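PDB 4I6K: amidohydrolase family protein from Acinetobacter baumannii, which probably hydrolyses 2-pyrone-4,6-dicarboxylic acid or a related substrate, as a member of the amidohydrolase family. Local coordinates for residues A[81-84]-A[85-88]; A[188-192]-A[193-197]; A[231-234]-A[235-239]; A[258-261]-A[262-266]. All blocks are in the same frame, centred on the assembly; numbering follows the deposited sequence.

Contact 1. Residues A[81-84]-A[85-88]; sequences NNQA and MLNA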
loop_
_atom_site.group_PDB
_atom_site.type_symbol
_atom_site.label_atom_id
_atom_site.label_comp_id
_atom_site.label_asym_id
_atom_site.label_seq_id
_atom_site.Cartn_x
_atom_site.Cartn_y
_atom_site.Cartn_z
ATOM N N ASN A 81 7.327 15.216 3.451
ATOM C CA ASN A 81 6.547 16.323 2.905
ATOM C C ASN A 81 5.361 15.776 2.143
ATOM O O ASN A 81 5.509 15.354 1.005
ATOM C CB ASN A 81 7.391 17.183 1.974
ATOM C CG ASN A 81 6.647 18.417 1.501
ATOM O OD1 ASN A 81 5.418 18.483 1.582
ATOM N ND2 ASN A 81 7.390 19.406 1.010
ATOM N N ASN A 82 4.194 15.766 2.780
ATOM C CA ASN A 82 3.000 15.149 2.202
ATOM C C ASN A 82 2.148 16.107 1.360
ATOM O O ASN A 82 1.051 15.763 0.921
ATOM C CB ASN A 82 2.154 14.527 3.309
ATOM C CG ASN A 82 2.861 13.371 4.005
ATOM O OD1 ASN A 82 2.939 12.266 3.468
ATOM N ND2 ASN A 82 3.372 13.621 5.206
ATOM N N GLN A 83 2.654 17.289 1.066
ATOM C CA GLN A 83 1.848 18.308 0.412
ATOM C C GLN A 83 1.289 18.000 -0.969
ATOM O O GLN A 83 0.149 18.323 -1.243
ATOM C CB GLN A 83 2.619 19.618 0.342
ATOM C CG GLN A 83 2.505 20.434 1.589
ATOM C CD GLN A 83 1.093 20.837 1.878
ATOM O OE1 GLN A 83 0.385 21.323 1.009
ATOM N NE2 GLN A 83 0.673 20.642 3.106
ATOM N N ALA A 84 2.069 17.392 -1.845
ATOM C CA ALA A 84 1.525 17.054 -3.169
ATOM C C ALA A 84 0.274 16.184 -3.044
ATOM O O ALA A 84 -0.758 16.465 -3.655
ATOM C CB ALA A 84 2.567 16.365 -4.019
ATOM N N MET A 85 0.380 15.129 -2.238
ATOM C CA MET A 85 -0.746 14.241 -1.964
ATOM C C MET A 85 -1.926 14.955 -1.290
ATOM O O MET A 85 -3.089 14.733 -1.647
ATOM C CB MET A 85 -0.297 13.069 -1.087
ATOM C CG MET A 85 -1.417 12.095 -0.779
ATOM S SD MET A 85 -0.884 10.705 0.221
ATOM C CE MET A 85 -0.354 11.554 1.701
ATOM N N LEU A 86 -1.625 15.785 -0.294
ATOM C CA LEU A 86 -2.664 16.558 0.386
ATOM C C LEU A 86 -3.464 17.466 -0.566
ATOM O O LEU A 86 -4.696 17.551 -0.465
ATOM C CB LEU A 86 -2.058 17.368 1.530
ATOM C CG LEU A 86 -1.667 16.509 2.741
ATOM C CD1 LEU A 86 -0.904 17.334 3.764
ATOM C CD2 LEU A 86 -2.911 15.863 3.374
ATOM N N ASN A 87 -2.768 18.126 -1.489
ATOM C CA ASN A 87 -3.434 18.980 -2.481
ATOM C C ASN A 87 -4.314 18.198 -3.451
ATOM O O ASN A 87 -5.401 18.650 -3.825
ATOM C CB ASN A 87 -2.409 19.825 -3.243
ATOM C CG ASN A 87 -1.775 20.895 -2.369
ATOM O OD1 ASN A 87 -2.463 21.778 -1.854
ATOM N ND2 ASN A 87 -0.461 20.818 -2.191
ATOM N N ALA A 88 -3.851 17.011 -3.831
ATOM C CA ALA A 88 -4.583 16.166 -4.761
ATOM C C ALA A 88 -5.887 15.695 -4.140
ATOM O O ALA A 88 -6.924 15.667 -4.809
ATOM C CB ALA A 88 -3.730 14.970 -5.181
HETATM O O HOH W 1 3.238 14.254 -1.389
#
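Asn82 and Leu86 join across the first turn of helix 83-91. Leu86 N gives a nearly straight bond to Asn82 O at 2.9 Å. Asn87 N to Gln83 O and Ala88 N to Ala84 O repeat the step. Just before the helix, Asn81 OD1 accepts from Gln83 N at 3.1 Å, which makes an Asx turn. Asn82 holds the N-cap position, but its amide does not cap. Water 1 accepts from Met85 N at 3.1 Å and gives a weak bond to Asn81 O.

Among the polar side chains, Gln83 folds back at chi2 (-62°), which brings OE1 toward Asn87. Asn87 ND2 gives Gln83 OE1 a weak hydrogen bond of 3.3 Å, and the two amide planes stand 68° apart. This pair lies on the exposed side of the helix.

Carbon atoms also touch the amides. Leu86 CD1 lies 3.7 Å from Gln83 NE2. Met85 and Asn82 run side by side, and Met85 CE lies 3.8 Å from Asn82 OD1.

The helix belongs to the beta-alpha-beta unit of strands 69-73 and 96-100. Asn82 ND2 bonds to Val101 O, just past strand 96-100. Met85 packs on Leu72 of strand 69-73 and on Ile119 of strand 119-125. Leu86 also meets Ile119, and Ala88 touches Leu72.

Contact 2. Residues A[188-192]-A[193-197]; sequences KGIED and PDYQK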
loop_
_atom_site.group_PDB
_atom_site.type_symbol
_atom_site.label_atom_id
_atom_site.label_comp_id
_atom_site.label_asym_id
_atom_site.label_seq_id
_atom_site.Cartn_x
_atom_site.Cartn_y
_atom_site.Cartn_z
ATOM N N LYS A 188 14.415 -15.979 -3.631
ATOM C CA LYS A 188 14.037 -17.031 -2.688
ATOM C C LYS A 188 12.578 -17.476 -2.852
ATOM O O LYS A 188 12.208 -18.583 -2.450
ATOM C CB LYS A 188 14.310 -16.563 -1.251
ATOM C CG LYS A 188 15.805 -16.526 -0.852
ATOM C CD LYS A 188 16.055 -15.508 0.276
ATOM C CE LYS A 188 17.258 -15.860 1.154
ATOM N NZ LYS A 188 16.861 -16.649 2.371
ATOM N N GLY A 189 11.749 -16.615 -3.442
ATOM C CA GLY A 189 10.365 -16.977 -3.773
ATOM C C GLY A 189 9.436 -17.277 -2.598
ATOM O O GLY A 189 9.682 -16.880 -1.447
ATOM N N ILE A 190 8.353 -17.977 -2.913
ATOM C CA ILE A 190 7.330 -18.365 -1.949
ATOM C C ILE A 190 7.889 -19.193 -0.800
ATOM O O ILE A 190 7.559 -18.952 0.359
ATOM C CB ILE A 190 6.207 -19.176 -2.643
ATOM C CG1 ILE A 190 5.533 -18.330 -3.729
ATOM C CG2 ILE A 190 5.177 -19.677 -1.633
ATOM C CD1 ILE A 190 4.699 -17.200 -3.197
ATOM N N GLU A 191 8.729 -20.172 -1.130
ATOM C CA GLU A 191 9.310 -21.076 -0.133
ATOM C C GLU A 191 10.376 -20.378 0.711
ATOM O O GLU A 191 10.923 -20.950 1.657
ATOM C CB GLU A 191 9.916 -22.305 -0.815
ATOM C CG GLU A 191 8.955 -23.076 -1.694
ATOM C CD GLU A 191 7.687 -23.500 -0.961
ATOM O OE1 GLU A 191 7.606 -23.313 0.275
ATOM O OE2 GLU A 191 6.768 -24.030 -1.623
ATOM N N ASP A 192 10.696 -19.139 0.374
ATOM C CA ASP A 192 11.593 -18.391 1.236
ATOM C C ASP A 192 11.117 -18.489 2.703
ATOM O O ASP A 192 10.018 -18.033 3.035
ATOM C CB ASP A 192 11.620 -16.941 0.789
ATOM C CG ASP A 192 12.432 -16.084 1.699
ATOM O OD1 ASP A 192 12.554 -14.882 1.411
ATOM O OD2 ASP A 192 12.941 -16.619 2.698
ATOM N N PRO A 193 11.930 -19.103 3.582
ATOM C CA PRO A 193 11.550 -19.220 4.999
ATOM C C PRO A 193 10.989 -17.919 5.572
ATOM O O PRO A 193 10.035 -17.947 6.337
ATOM C CB PRO A 193 12.868 -19.574 5.699
ATOM C CG PRO A 193 13.683 -20.261 4.642
ATOM C CD PRO A 193 13.229 -19.736 3.294
ATOM N N ASP A 194 11.574 -16.784 5.218
ATOM C CA ASP A 194 11.052 -15.525 5.730
ATOM C C ASP A 194 9.630 -15.291 5.256
ATOM O O ASP A 194 8.826 -14.697 5.964
ATOM C CB ASP A 194 11.919 -14.349 5.294
ATOM C CG ASP A 194 13.305 -14.404 5.878
ATOM O OD1 ASP A 194 14.179 -13.696 5.356
ATOM O OD2 ASP A 194 13.521 -15.144 6.855
ATOM N N TYR A 195 9.322 -15.715 4.037
ATOM C CA TYR A 195 7.978 -15.504 3.545
ATOM C C TYR A 195 7.014 -16.432 4.263
ATOM O O TYR A 195 5.871 -16.054 4.573
ATOM C CB TYR A 195 7.877 -15.711 2.035
ATOM C CG TYR A 195 6.583 -15.141 1.481
ATOM C CD1 TYR A 195 6.363 -13.771 1.471
ATOM C CD2 TYR A 195 5.574 -15.971 0.996
ATOM C CE1 TYR A 195 5.195 -13.236 0.983
ATOM C CE2 TYR A 195 4.404 -15.445 0.507
ATOM C CZ TYR A 195 4.221 -14.074 0.508
ATOM O OH TYR A 195 3.057 -13.531 0.026
ATOM N N GLN A 196 7.481 -17.655 4.517
ATOM C CA GLN A 196 6.680 -18.644 5.202
ATOM C C GLN A 196 6.382 -18.165 6.613
ATOM O O GLN A 196 5.259 -18.292 7.087
ATOM C CB GLN A 196 7.386 -20.008 5.238
ATOM C CG GLN A 196 7.493 -20.705 3.891
ATOM C CD GLN A 196 6.134 -21.052 3.289
ATOM O OE1 GLN A 196 5.310 -21.706 3.922
ATOM N NE2 GLN A 196 5.902 -20.617 2.055
ATOM N N LYS A 197 7.390 -17.632 7.292
ATOM C CA LYS A 197 7.180 -17.132 8.642
ATOM C C LYS A 197 6.158 -16.005 8.600
ATOM O O LYS A 197 5.198 -15.985 9.379
ATOM C CB LYS A 197 8.490 -16.644 9.251
ATOM C CG LYS A 197 8.339 -16.064 10.662
ATOM C CD LYS A 197 8.280 -17.136 11.742
ATOM C CE LYS A 197 9.649 -17.339 12.389
ATOM N NZ LYS A 197 9.609 -18.341 13.496
HETATM O O HOH W 2 13.996 -13.274 2.919
#
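Asp192 O receives Gln196 N at 3.0 Å, the first full turn of helix 193-201, after a type I beta turn from Gly189 to Asp192 has led the chain in. Pro193 opens the helix, and Tyr195 N makes a weak bond to the same Asp192 O.

Asp192 is the N-cap. Its CG stands anti to the backbone N (chi1 175°), and this carries OD2 over the start of the helix. Asp192 OD2 accepts from Asp194 N at 2.9 Å. The donor meets it from above the carboxylate plane, 58° out of it. The carboxylate of Asp194 is close by, and water 2 joins the two acids. It donates to Asp192 OD1 at 2.6 Å and to Asp194 OD1 at 2.5 Å. Lys188 NZ makes a long salt bridge to Asp192 OD2. The lysine, the water and the positive helix end probably all ease the crowding of negative charge.

Gln196 bends at chi2 and turns back to the loop. Gln196 NE2 gives a straight bond to Ile190 O at 2.9 Å. This oxygen lies in the amide plane of Gln196, but the donor stands above the carbonyl plane. Ile190 O also sits at the edge of the Tyr195 ring, 3.6 Å from Tyr195 CD2. Ile190 CD1 lies alongside the ring at 4.1 Å from Tyr195 CE2.

Tyr195 OH bonds to Phe181 O. Ile190 and Tyr195 pack against helix 222-237. Asp194 and Tyr195 also touch Pro159 at the start of helix 159-169.

Contact 3. Residues A[231-234]-A[235-239]; sequences YNIF and KEKGF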
loop_
_atom_site.group_PDB
_atom_site.type_symbol
_atom_site.label_atom_id
_atom_site.label_comp_id
_atom_site.label_asym_id
_atom_site.label_seq_id
_atom_site.Cartn_x
_atom_site.Cartn_y
_atom_site.Cartn_z
ATOM N N TYR A 231 -1.632 -15.335 -3.938
ATOM C CA TYR A 231 -3.080 -15.190 -3.856
ATOM C C TYR A 231 -3.748 -16.468 -3.359
ATOM O O TYR A 231 -4.551 -16.433 -2.419
ATOM C CB TYR A 231 -3.665 -14.776 -5.210
ATOM C CG TYR A 231 -5.177 -14.595 -5.200
ATOM C CD1 TYR A 231 -5.769 -13.507 -4.537
ATOM C CD2 TYR A 231 -6.014 -15.504 -5.850
ATOM C CE1 TYR A 231 -7.148 -13.329 -4.521
ATOM C CE2 TYR A 231 -7.404 -15.332 -5.840
ATOM C CZ TYR A 231 -7.962 -14.248 -5.171
ATOM O OH TYR A 231 -9.329 -14.068 -5.161
ATOM N N ASN A 232 -3.418 -17.596 -3.983
ATOM C CA ASN A 232 -4.017 -18.872 -3.590
ATOM C C ASN A 232 -3.748 -19.171 -2.139
ATOM O O ASN A 232 -4.650 -19.572 -1.402
ATOM C CB ASN A 232 -3.494 -20.028 -4.442
ATOM C CG ASN A 232 -3.898 -19.914 -5.898
ATOM O OD1 ASN A 232 -3.407 -20.659 -6.738
ATOM N ND2 ASN A 232 -4.788 -18.977 -6.203
ATOM N N ILE A 233 -2.501 -18.991 -1.723
ATOM C CA ILE A 233 -2.160 -19.157 -0.311
ATOM C C ILE A 233 -3.073 -18.299 0.578
ATOM O O ILE A 233 -3.736 -18.812 1.472
ATOM C CB ILE A 233 -0.679 -18.831 -0.070
ATOM C CG1 ILE A 233 0.192 -19.870 -0.777
ATOM C CG2 ILE A 233 -0.351 -18.789 1.414
ATOM C CD1 ILE A 233 1.680 -19.586 -0.685
ATOM N N PHE A 234 -3.134 -16.997 0.310
ATOM C CA PHE A 234 -4.035 -16.095 1.044
ATOM C C PHE A 234 -5.448 -16.668 1.145
ATOM O O PHE A 234 -6.085 -16.622 2.204
ATOM C CB PHE A 234 -4.110 -14.726 0.363
ATOM C CG PHE A 234 -2.773 -14.051 0.192
ATOM C CD1 PHE A 234 -1.690 -14.405 0.987
ATOM C CD2 PHE A 234 -2.606 -13.035 -0.751
ATOM C CE1 PHE A 234 -0.459 -13.763 0.839
ATOM C CE2 PHE A 234 -1.382 -12.387 -0.903
ATOM C CZ PHE A 234 -0.309 -12.758 -0.108
ATOM N N LYS A 235 -5.942 -17.186 0.024
ATOM C CA LYS A 235 -7.265 -17.780 -0.022
ATOM C C LYS A 235 -7.393 -18.908 0.994
ATOM O O LYS A 235 -8.300 -18.901 1.827
ATOM C CB LYS A 235 -7.551 -18.341 -1.409
ATOM C CG LYS A 235 -8.954 -18.092 -1.880
ATOM C CD LYS A 235 -8.941 -16.986 -2.918
ATOM C CE LYS A 235 -8.360 -17.490 -4.235
ATOM N NZ LYS A 235 -9.325 -18.326 -5.020
ATOM N N GLU A 236 -6.491 -19.879 0.916
ATOM C CA GLU A 236 -6.579 -21.053 1.770
ATOM C C GLU A 236 -6.393 -20.701 3.242
ATOM O O GLU A 236 -6.883 -21.410 4.124
ATOM C CB GLU A 236 -5.551 -22.085 1.343
ATOM C CG GLU A 236 -5.671 -22.442 -0.120
ATOM C CD GLU A 236 -4.323 -22.712 -0.765
ATOM O OE1 GLU A 236 -3.301 -22.716 -0.042
ATOM O OE2 GLU A 236 -4.289 -22.911 -1.999
ATOM N N LYS A 237 -5.693 -19.603 3.514
ATOM C CA LYS A 237 -5.440 -19.230 4.898
ATOM C C LYS A 237 -6.711 -18.637 5.497
ATOM O O LYS A 237 -6.838 -18.529 6.712
ATOM C CB LYS A 237 -4.266 -18.257 5.008
ATOM C CG LYS A 237 -2.904 -18.938 4.855
ATOM C CD LYS A 237 -1.716 -17.967 5.038
ATOM C CE LYS A 237 -1.552 -17.427 6.485
ATOM N NZ LYS A 237 -1.465 -18.477 7.555
ATOM N N GLY A 238 -7.655 -18.275 4.632
ATOM C CA GLY A 238 -8.904 -17.639 5.064
ATOM C C GLY A 238 -8.966 -16.116 4.964
ATOM O O GLY A 238 -9.812 -15.480 5.608
ATOM N N PHE A 239 -8.098 -15.526 4.142
ATOM C CA PHE A 239 -7.938 -14.072 4.094
ATOM C C PHE A 239 -8.589 -13.361 2.884
ATOM O O PHE A 239 -8.258 -12.207 2.576
ATOM C CB PHE A 239 -6.450 -13.705 4.180
ATOM C CG PHE A 239 -5.838 -13.948 5.539
ATOM C CD1 PHE A 239 -5.530 -12.885 6.376
ATOM C CD2 PHE A 239 -5.569 -15.240 5.980
ATOM C CE1 PHE A 239 -4.972 -13.103 7.638
ATOM C CE2 PHE A 239 -5.010 -15.458 7.229
ATOM C CZ PHE A 239 -4.715 -14.384 8.062
#
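The Tyr231 ring is met obliquely by the aliphatic end of Lys235, one turn on in helix 222-237. Lys235 bends at chi2, chi3 and chi4 and comes back beside the tyrosine. Lys235 CD lies 3.7 Å from Tyr231 CZ. The approach of Lys235 CE to the ring is too short to be real, so the fine detail of this pair is doubtful. The Phe239 ring comes after the helix and has Phe234 O at its edge, 4.1 Å from Phe239 CD2. The Phe234 ring packs on Tyr195 and Leu199 of helix 193-201 and on Leu243 of strand 243-244.

The helix ends in a Schellman motif. Phe239 N bonds to Phe234 O at 3.0 Å, and Gly238 N to Lys235 O at 2.9 Å. Lys237 N bonds to Ile233 O at 2.9 Å. Gly238 has a phi of 98°, a positive value that glycine adopts readily. Ile233 and Lys237 lie side by side, and Ile233 CG2 lies 4.0 Å from Lys237 CD.

Tyr231 and Lys235 share one partner outside the two segments, Glu276 of helix 274-289. Tyr231 OH bonds to Glu276 OE1, and Lys235 NZ forms a salt bridge with Glu276 OE2. Both oxygens of that carboxylate are therefore used, and one acid holds both polar ends. At the helix end, Phe234 O takes Phe239 N, and Lys237 N weakly. This backbone capping closes the helix where its regular bonding stops.

Contact 4. Residues A[258-261]-A[262-266]; sequences ITYE and DAIKA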
loop_
_atom_site.group_PDB
_atom_site.type_symbol
_atom_site.label_atom_id
_atom_site.label_comp_id
_atom_site.label_asym_id
_atom_site.label_seq_id
_atom_site.Cartn_x
_atom_site.Cartn_y
_atom_site.Cartn_z
ATOM N N ILE A 258 4.883 -1.224 -17.968
ATOM C CA ILE A 258 3.590 -1.305 -17.288
ATOM C C ILE A 258 2.672 -0.096 -17.457
ATOM O O ILE A 258 3.015 1.019 -17.067
ATOM C CB ILE A 258 3.773 -1.563 -15.777
ATOM C CG1 ILE A 258 4.677 -2.780 -15.550
ATOM C CG2 ILE A 258 2.409 -1.768 -15.122
ATOM C CD1 ILE A 258 3.995 -4.130 -15.873
ATOM N N THR A 259 1.491 -0.341 -18.014
ATOM C CA THR A 259 0.445 0.666 -18.091
ATOM C C THR A 259 -0.641 0.357 -17.068
ATOM O O THR A 259 -0.707 -0.751 -16.504
ATOM C CB THR A 259 -0.242 0.667 -19.476
ATOM O OG1 THR A 259 -0.871 -0.604 -19.691
ATOM C CG2 THR A 259 0.767 0.931 -20.587
ATOM N N TYR A 260 -1.515 1.332 -16.850
ATOM C CA TYR A 260 -2.685 1.095 -16.036
ATOM C C TYR A 260 -3.424 -0.130 -16.556
ATOM O O TYR A 260 -3.798 -1.017 -15.781
ATOM C CB TYR A 260 -3.600 2.306 -16.035
ATOM C CG TYR A 260 -4.435 2.367 -14.792
ATOM C CD1 TYR A 260 -3.943 2.958 -13.642
ATOM C CD2 TYR A 260 -5.713 1.812 -14.761
ATOM C CE1 TYR A 260 -4.699 3.008 -12.490
ATOM C CE2 TYR A 260 -6.479 1.845 -13.616
ATOM C CZ TYR A 260 -5.969 2.446 -12.480
ATOM O OH TYR A 260 -6.728 2.488 -11.333
ATOM N N GLU A 261 -3.624 -0.195 -17.870
ATOM C CA GLU A 261 -4.347 -1.324 -18.469
ATOM C C GLU A 261 -3.662 -2.657 -18.172
ATOM O O GLU A 261 -4.323 -3.671 -17.923
ATOM C CB GLU A 261 -4.506 -1.130 -19.976
ATOM C CG GLU A 261 -5.425 0.025 -20.339
ATOM C CD GLU A 261 -4.962 1.322 -19.723
ATOM O OE1 GLU A 261 -3.730 1.533 -19.667
ATOM O OE2 GLU A 261 -5.820 2.122 -19.279
ATOM N N ASP A 262 -2.334 -2.650 -18.198
ATOM C CA ASP A 262 -1.554 -3.838 -17.857
ATOM C C ASP A 262 -1.779 -4.259 -16.405
ATOM O O ASP A 262 -1.846 -5.451 -16.090
ATOM C CB ASP A 262 -0.065 -3.577 -18.089
ATOM C CG ASP A 262 0.262 -3.378 -19.551
ATOM O OD1 ASP A 262 -0.491 -3.907 -20.403
ATOM O OD2 ASP A 262 1.266 -2.698 -19.845
ATOM N N ALA A 263 -1.869 -3.269 -15.520
ATOM C CA ALA A 263 -2.164 -3.534 -14.122
ATOM C C ALA A 263 -3.538 -4.187 -13.988
ATOM O O ALA A 263 -3.661 -5.251 -13.379
ATOM C CB ALA A 263 -2.078 -2.247 -13.296
ATOM N N ILE A 264 -4.560 -3.559 -14.574
ATOM C CA ILE A 264 -5.921 -4.114 -14.593
ATOM C C ILE A 264 -5.940 -5.548 -15.115
ATOM O O ILE A 264 -6.610 -6.414 -14.553
ATOM C CB ILE A 264 -6.859 -3.303 -15.508
ATOM C CG1 ILE A 264 -6.839 -1.818 -15.144
ATOM C CG2 ILE A 264 -8.278 -3.851 -15.432
ATOM C CD1 ILE A 264 -7.343 -1.540 -13.761
ATOM N N LYS A 265 -5.199 -5.784 -16.195
ATOM C CA LYS A 265 -5.204 -7.072 -16.888
ATOM C C LYS A 265 -4.643 -8.213 -16.034
ATOM O O LYS A 265 -5.254 -9.278 -15.926
ATOM C CB LYS A 265 -4.453 -6.968 -18.216
ATOM C CG LYS A 265 -4.521 -8.225 -19.061
ATOM C CD LYS A 265 -4.034 -7.959 -20.473
ATOM C CE LYS A 265 -4.167 -9.207 -21.333
ATOM N NZ LYS A 265 -5.582 -9.657 -21.498
ATOM N N ALA A 266 -3.484 -7.990 -15.423
ATOM C CA ALA A 266 -2.888 -8.998 -14.557
ATOM C C ALA A 266 -3.800 -9.324 -13.365
ATOM O O ALA A 266 -3.859 -10.460 -12.897
ATOM C CB ALA A 266 -1.521 -8.533 -14.076
#
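Thr259 holds OG1 between its backbone N and carbonyl carbon (chi1 62°), while Asp262 sets CG anti to its carbonyl carbon (chi1 -66°). These torsions turn the two side chains back on each other's backbone in a capping box, which starts helix 260-270. Thr259 is the N-cap. Thr259 OG1 accepts from Asp262 N at 2.9 Å. In return Asp262 OD2 accepts from Thr259 N at 3.0 Å, met from above the carboxylate plane. The box thus satisfies two backbone N-H groups, one just before the helix and one in its first turn. The helix end probably also stabilises the negative charge of Asp262.

Regular bonding follows. Ala263 N reaches Thr259 O, and Lys265 N reaches Glu261 O. The bond of Ile264 N to Tyr260 O is nearly straight.

This helix is on the outside of the barrel, near the first strand. Tyr260 OH bonds to Asp29 OD1 in strand 28-32. The Tyr260 ring also meets the rings of His61, at about 15° between planes, and His65. Glu261 OE2 bonds to His65 NE2, so both residues tie helix 260-270 to the region of helix 55-64. Ile264 also touches Trp245.

Ile264 meets the same tyrosine one turn on. Ile264 CG1 comes within 3.8 Å of Tyr260 CD2, and the tip, Ile264 CD1, lies 3.5 Å from Tyr260 CE2.

All four contacts are local and lie on helices, or at their ends, around the parallel barrel of the amidohydrolase fold. Each is partly buried. Buried side chains face neighbouring elements: Met85 and Leu86, Ile190 and Tyr195, Tyr231 and Phe234, Tyr260. Exposed polar residues, such as Gln83 and Asn87 in contact 1, lie outward. Contacts 1, 2 and 4 begin helices, with an Asx turn, an aspartate cap and a mutual box. Contact 3 ends one with backbone and glycine. Contacts 2 and 3 touch and join helices 193-201 and 222-237: Tyr195 OH lies 3.5 Å from Phe234 CZ. Contact 1 lies across the chain's centre from both. Contact 4 touches none.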